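Putative uncharacterized protein (Thermococcus onnurineus, PDB 3UEB) is of unknown function but belongs to the UPF0440 (DUF3194) family, and is an alpha+beta protein of a thermophilic archaeon whose assembly holds two identical chains. Local coordinates at residues G4-R9 with E67-V72; E21-I26 with M54-E59. All blocks are in the same frame, centred on the assembly; numbering follows the deposited sequence.

Contact 1 and contact 2 sit on opposite sides of the chain's centre, their own centres about 23 Å apart, yet both reach one antiparallel sheet. Contact 1 joins strands 6-14 and 63-71 within that sheet; contact 2 sets helix 20-41 against strand 49-56, the neighbour of 63-71. The chemistry differs with the place. Contact 1 is partly buried, and its main-chain hydrogen bonds are joined by a salt bridge and a tyrosine-carboxylate bond on one face. Contact 2 is buried and made of aliphatic branches, with one arginine at its end. The loop of chain closed by 4-9 and 67-72 contains the whole of contact 2.

Contact 1: G4-R9 with E67-V72; sequences GSSGKR and EVYLEV
Lys-8 and Glu-67 meet through their charged ends across two antiparallel strands, and the lysine is worth following outward. Its CB stands 4.2 Å from Val-68 O. CG lies at the edge of the Tyr-69 ring, in its plane, 3.9 Å from CD1, and the lysine chain crosses the tyrosine at about a right angle. Bends at chi2 (-91°) and chi3 turn the chain away from the ring; CD and CE pass alongside Glu-67 OE1, and NZ closes a salt bridge to that same oxygen at 2.9 Å, coming from above the carboxylate plane. Glu-67 reaches it with an extended chain.

Farther along the same face, the Tyr-69 hydroxyl donates to Glu-71 OE1 at 2.6 Å, a short bond between residues two apart on one strand. Ser-6 lies across from this pair: its CB is 3.8 Å from Tyr-69 OH and equally close to Glu-71 CG. The tyrosine ring is thus bordered by Lys-8 CG and the Glu-71 carboxylate at its edge, with Ser-6 approaching obliquely.

Beneath the side chains, Gly-7 and Leu-70 exchange two main-chain bonds, as do Arg-9 and Val-68; that from Val-68 N to Arg-9 O is almost straight (175° at the hydrogen). Past the strand end, Val-72 N donates to Ser-5 O at 2.7 Å. On the other face Val-68 and Leu-70 pack on helix 20-41, Leu-70 also reaches helix 80-104, and Arg-9 bridges to Asp-85 of that second helix. One face rests on helices while the other carries the polar cluster, as expected of an antiparallel sheet backed by helices in an alpha+beta fold, with 63-71 as its middle strand within this chain.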
loop_
_atom_site.group_PDB
_atom_site.type_symbol
_atom_site.label_atom_id
_atom_site.label_comp_id
_atom_site.label_asym_id
_atom_site.label_seq_id
_atom_site.Cartn_x
_atom_site.Cartn_y
_atom_site.Cartn_z
ATOM N N GLY A 4 -4.575 -22.059 -10.268
ATOM C CA GLY A 4 -5.793 -21.727 -9.476
ATOM C C GLY A 4 -5.490 -21.308 -8.046
ATOM O O GLY A 4 -6.402 -21.109 -7.242
ATOM N N SER A 5 -4.212 -21.166 -7.719
ATOM C CA SER A 5 -3.838 -20.773 -6.368
ATOM C C SER A 5 -3.559 -19.276 -6.215
ATOM O O SER A 5 -3.321 -18.794 -5.104
ATOM C CB SER A 5 -2.626 -21.587 -5.905
ATOM O OG SER A 5 -2.960 -22.963 -5.786
ATOM N N SER A 6 -3.604 -18.540 -7.322
ATOM C CA SER A 6 -3.345 -17.104 -7.276
ATOM C C SER A 6 -4.101 -16.291 -8.326
ATOM O O SER A 6 -4.535 -16.806 -9.360
ATOM C CB SER A 6 -1.855 -16.829 -7.442
ATOM O OG SER A 6 -1.500 -16.928 -8.807
ATOM N N GLY A 7 -4.235 -15.004 -8.043
ATOM C CA GLY A 7 -4.923 -14.109 -8.946
ATOM C C GLY A 7 -4.216 -12.773 -8.967
ATOM O O GLY A 7 -3.582 -12.363 -7.985
ATOM N N LYS A 8 -4.327 -12.095 -10.102
ATOM C CA LYS A 8 -3.708 -10.797 -10.297
ATOM C C LYS A 8 -4.771 -9.856 -10.846
ATOM O O LYS A 8 -5.654 -10.274 -11.602
ATOM C CB LYS A 8 -2.552 -10.924 -11.283
ATOM C CG LYS A 8 -1.244 -10.340 -10.780
ATOM C CD LYS A 8 -1.074 -8.877 -11.171
ATOM C CE LYS A 8 -0.846 -8.737 -12.673
ATOM N NZ LYS A 8 -0.468 -7.346 -13.059
ATOM N N ARG A 9 -4.686 -8.588 -10.463
ATOM C CA ARG A 9 -5.650 -7.604 -10.920
ATOM C C ARG A 9 -5.035 -6.210 -10.921
ATOM O O ARG A 9 -4.405 -5.803 -9.942
ATOM C CB ARG A 9 -6.875 -7.632 -10.006
ATOM C CG ARG A 9 -8.019 -6.768 -10.470
ATOM C CD ARG A 9 -8.504 -7.198 -11.843
ATOM N NE ARG A 9 -9.799 -6.604 -12.159
ATOM C CZ ARG A 9 -10.938 -6.943 -11.566
ATOM N NH1 ARG A 9 -12.072 -6.344 -11.915
ATOM N NH2 ARG A 9 -10.948 -7.890 -10.633
ATOM N N GLU A 67 -2.670 -2.315 -7.896
ATOM C CA GLU A 67 -2.348 -3.644 -8.359
ATOM C C GLU A 67 -2.521 -4.623 -7.211
ATOM O O GLU A 67 -1.969 -4.425 -6.127
ATOM C CB GLU A 67 -0.919 -3.673 -8.889
ATOM C CG GLU A 67 -0.556 -4.966 -9.586
ATOM C CD GLU A 67 0.641 -4.803 -10.504
ATOM O OE1 GLU A 67 1.091 -5.826 -11.069
ATOM O OE2 GLU A 67 1.122 -3.652 -10.660
ATOM N N VAL A 68 -3.300 -5.672 -7.452
ATOM C CA VAL A 68 -3.554 -6.681 -6.434
ATOM C C VAL A 68 -3.012 -8.042 -6.855
ATOM O O VAL A 68 -3.186 -8.460 -8.003
ATOM C CB VAL A 68 -5.074 -6.855 -6.165
ATOM C CG1 VAL A 68 -5.286 -7.680 -4.902
ATOM C CG2 VAL A 68 -5.749 -5.507 -6.050
ATOM N N TYR A 69 -2.339 -8.719 -5.931
ATOM C CA TYR A 69 -1.824 -10.053 -6.186
ATOM C C TYR A 69 -2.162 -10.862 -4.943
ATOM O O TYR A 69 -1.859 -10.453 -3.824
ATOM C CB TYR A 69 -0.307 -10.062 -6.412
ATOM C CG TYR A 69 0.253 -11.470 -6.502
ATOM C CD1 TYR A 69 0.117 -12.224 -7.668
ATOM C CD2 TYR A 69 0.851 -12.077 -5.397
ATOM C CE1 TYR A 69 0.561 -13.544 -7.728
ATOM C CE2 TYR A 69 1.295 -13.396 -5.449
ATOM C CZ TYR A 69 1.147 -14.123 -6.615
ATOM O OH TYR A 69 1.592 -15.424 -6.681
ATOM N N LEU A 70 -2.797 -12.011 -5.141
ATOM C CA LEU A 70 -3.199 -12.846 -4.018
ATOM C C LEU A 70 -2.928 -14.300 -4.315
ATOM O O LEU A 70 -3.224 -14.786 -5.403
ATOM C CB LEU A 70 -4.690 -12.649 -3.717
ATOM C CG LEU A 70 -5.303 -13.516 -2.612
ATOM C CD1 LEU A 70 -4.482 -13.377 -1.326
ATOM C CD2 LEU A 70 -6.747 -13.086 -2.367
ATOM N N GLU A 71 -2.375 -14.989 -3.326
ATOM C CA GLU A 71 -2.043 -16.391 -3.466
ATOM C C GLU A 71 -2.477 -17.167 -2.227
ATOM O O GLU A 71 -2.270 -16.722 -1.097
ATOM C CB GLU A 71 -0.532 -16.525 -3.659
ATOM C CG GLU A 71 -0.069 -17.840 -4.250
ATOM C CD GLU A 71 1.440 -17.938 -4.310
ATOM O OE1 GLU A 71 2.090 -16.931 -4.662
ATOM O OE2 GLU A 71 1.978 -19.024 -4.012
ATOM N N VAL A 72 -3.098 -18.321 -2.441
ATOM C CA VAL A 72 -3.516 -19.170 -1.331
ATOM C C VAL A 72 -2.766 -20.497 -1.492
ATOM O O VAL A 72 -2.238 -20.778 -2.568
ATOM C CB VAL A 72 -5.049 -19.434 -1.349
ATOM C CG1 VAL A 72 -5.803 -18.120 -1.276
ATOM C CG2 VAL A 72 -5.438 -20.205 -2.599
#

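Contact 2: E21-I26 with M54-E59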
loop_
_atom_site.group_PDB
_atom_site.type_symbol
_atom_site.label_atom_id
_atom_site.label_comp_id
_atom_site.label_asym_id
_atom_site.label_seq_id
_atom_site.Cartn_x
_atom_site.Cartn_y
_atom_site.Cartn_z
ATOM N N GLU A 21 -2.975 15.655 -3.081
ATOM C CA GLU A 21 -3.000 15.182 -1.702
ATOM C C GLU A 21 -4.173 14.223 -1.474
ATOM O O GLU A 21 -4.008 13.141 -0.900
ATOM C CB GLU A 21 -3.104 16.364 -0.738
ATOM C CG GLU A 21 -3.498 15.971 0.671
ATOM C CD GLU A 21 -3.457 17.139 1.634
ATOM O OE1 GLU A 21 -4.079 18.182 1.341
ATOM O OE2 GLU A 21 -2.806 17.014 2.690
ATOM N N GLN A 22 -5.362 14.623 -1.921
ATOM C CA GLN A 22 -6.543 13.786 -1.762
ATOM C C GLN A 22 -6.370 12.502 -2.570
ATOM O O GLN A 22 -7.019 11.496 -2.304
ATOM C CB GLN A 22 -7.793 14.541 -2.218
ATOM C CG GLN A 22 -8.023 15.842 -1.461
ATOM C CD GLN A 22 -9.177 16.642 -2.023
ATOM O OE1 GLN A 22 -9.331 16.753 -3.238
ATOM N NE2 GLN A 22 -9.987 17.214 -1.144
ATOM N N LEU A 23 -5.483 12.547 -3.554
ATOM C CA LEU A 23 -5.207 11.390 -4.390
ATOM C C LEU A 23 -4.512 10.325 -3.538
ATOM O O LEU A 23 -4.802 9.131 -3.656
ATOM C CB LEU A 23 -4.312 11.807 -5.557
ATOM C CG LEU A 23 -4.488 11.099 -6.898
ATOM C CD1 LEU A 23 -5.949 11.200 -7.357
ATOM C CD2 LEU A 23 -3.572 11.752 -7.916
ATOM N N ILE A 24 -3.589 10.766 -2.688
ATOM C CA ILE A 24 -2.858 9.867 -1.793
ATOM C C ILE A 24 -3.856 9.228 -0.830
ATOM O O ILE A 24 -3.848 8.014 -0.618
ATOM C CB ILE A 24 -1.773 10.641 -0.970
ATOM C CG1 ILE A 24 -0.488 10.781 -1.787
ATOM C CG2 ILE A 24 -1.478 9.927 0.346
ATOM C CD1 ILE A 24 -0.625 11.650 -3.010
ATOM N N GLU A 25 -4.714 10.061 -0.254
ATOM C CA GLU A 25 -5.729 9.600 0.684
ATOM C C GLU A 25 -6.623 8.526 0.048
ATOM O O GLU A 25 -6.918 7.502 0.666
ATOM C CB GLU A 25 -6.592 10.783 1.122
ATOM C CG GLU A 25 -7.546 10.485 2.258
ATOM C CD GLU A 25 -8.598 11.569 2.411
ATOM O OE1 GLU A 25 -8.250 12.765 2.294
ATOM O OE2 GLU A 25 -9.774 11.226 2.650
ATOM N N ILE A 26 -7.059 8.773 -1.184
ATOM C CA ILE A 26 -7.919 7.825 -1.878
ATOM C C ILE A 26 -7.144 6.565 -2.246
ATOM O O ILE A 26 -7.668 5.456 -2.151
ATOM C CB ILE A 26 -8.525 8.447 -3.157
ATOM C CG1 ILE A 26 -9.488 9.572 -2.771
ATOM C CG2 ILE A 26 -9.250 7.373 -3.975
ATOM C CD1 ILE A 26 -10.661 9.111 -1.922
ATOM N N MET A 54 -0.131 0.655 -4.638
ATOM C CA MET A 54 -0.823 1.879 -5.016
ATOM C C MET A 54 0.243 2.713 -5.719
ATOM O O MET A 54 1.376 2.833 -5.236
ATOM C CB MET A 54 -1.394 2.639 -3.808
ATOM C CG MET A 54 -0.414 3.524 -3.042
ATOM S SD MET A 54 -1.266 4.563 -1.842
ATOM C CE MET A 54 -1.531 3.361 -0.576
ATOM N N ARG A 55 -0.114 3.254 -6.877
ATOM C CA ARG A 55 0.799 4.080 -7.649
ATOM C C ARG A 55 0.134 5.423 -7.940
ATOM O O ARG A 55 -0.922 5.472 -8.568
ATOM C CB ARG A 55 1.154 3.388 -8.970
ATOM C CG ARG A 55 2.030 4.238 -9.889
ATOM C CD ARG A 55 2.164 3.633 -11.285
ATOM N NE ARG A 55 3.018 4.446 -12.151
ATOM C CZ ARG A 55 3.161 4.257 -13.463
ATOM N NH1 ARG A 55 3.966 5.048 -14.166
ATOM N NH2 ARG A 55 2.495 3.284 -14.075
ATOM N N ILE A 56 0.742 6.508 -7.471
ATOM C CA ILE A 56 0.191 7.838 -7.711
ATOM C C ILE A 56 1.097 8.585 -8.684
ATOM O O ILE A 56 2.283 8.794 -8.423
ATOM C CB ILE A 56 0.045 8.653 -6.394
ATOM C CG1 ILE A 56 -1.157 8.147 -5.580
ATOM C CG2 ILE A 56 -0.165 10.131 -6.709
ATOM C CD1 ILE A 56 -0.964 6.793 -4.938
ATOM N N ASN A 57 0.530 8.979 -9.816
ATOM C CA ASN A 57 1.286 9.687 -10.836
ATOM C C ASN A 57 0.309 10.429 -11.745
ATOM O O ASN A 57 -0.105 9.912 -12.786
ATOM C CB ASN A 57 2.109 8.689 -11.655
ATOM C CG ASN A 57 3.064 9.368 -12.616
ATOM O OD1 ASN A 57 2.795 10.472 -13.107
ATOM N ND2 ASN A 57 4.183 8.705 -12.902
ATOM N N ARG A 58 -0.055 11.642 -11.349
ATOM C CA ARG A 58 -0.992 12.449 -12.120
ATOM C C ARG A 58 -0.498 12.872 -13.506
ATOM O O ARG A 58 -1.291 13.033 -14.428
ATOM C CB ARG A 58 -1.389 13.691 -11.318
ATOM C CG ARG A 58 -2.181 14.714 -12.128
ATOM C CD ARG A 58 -3.123 15.521 -11.243
ATOM N NE ARG A 58 -4.219 14.703 -10.727
ATOM C CZ ARG A 58 -5.104 15.126 -9.829
ATOM N NH1 ARG A 58 -5.020 16.359 -9.340
ATOM N NH2 ARG A 58 -6.087 14.327 -9.431
ATOM N N GLU A 59 0.807 13.040 -13.670
ATOM C CA GLU A 59 1.322 13.472 -14.960
ATOM C C GLU A 59 1.522 12.419 -16.042
ATOM O O GLU A 59 1.570 12.761 -17.222
ATOM C CB GLU A 59 2.614 14.259 -14.765
ATOM C CG GLU A 59 2.360 15.658 -14.221
ATOM C CD GLU A 59 3.166 16.714 -14.941
ATOM O OE1 GLU A 59 4.400 16.741 -14.752
ATOM O OE2 GLU A 59 2.566 17.509 -15.703
#
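The Arg-58 guanidinium is the flat group here, and Leu-23 comes to it obliquely: NH2 is 3.8 Å from Leu-23 CD1 and nearly as close to CD2. NE forms a salt bridge with Asp-63 and NH1 bonds to Leu-18 O, while NH2 is the nitrogen nearest the leucine; these bonds fix the guanidinium beside the leucine methyls. The bend of the arginine chain at chi3 (-69°) places CZ, which lies 4.2 Å from Leu-23 CD2. Leu-23 CD2 also touches Ile-56 CG2 at 4.0 Å, the two side chains sliding past each other in opposite directions.

This is a helix laid on the face of an antiparallel sheet: helix 21-26 runs antiparallel to strand 54-56 (172°), their axes 9.1 Å apart. Ile-56 CG2, anti to its backbone N, takes a second methyl, Ile-24 CD1, also at 4.0 Å; these side chains cross at about a right angle. Met-54 SD, 4.5 Å from Ile-24 O, makes only a marginal contact. Strand residues Met-54 to Ile-56 pair antiparallel with a strand of the second subunit, carrying the sheet across the interface, and Ile-24 packs on Phe-39 of that subunit.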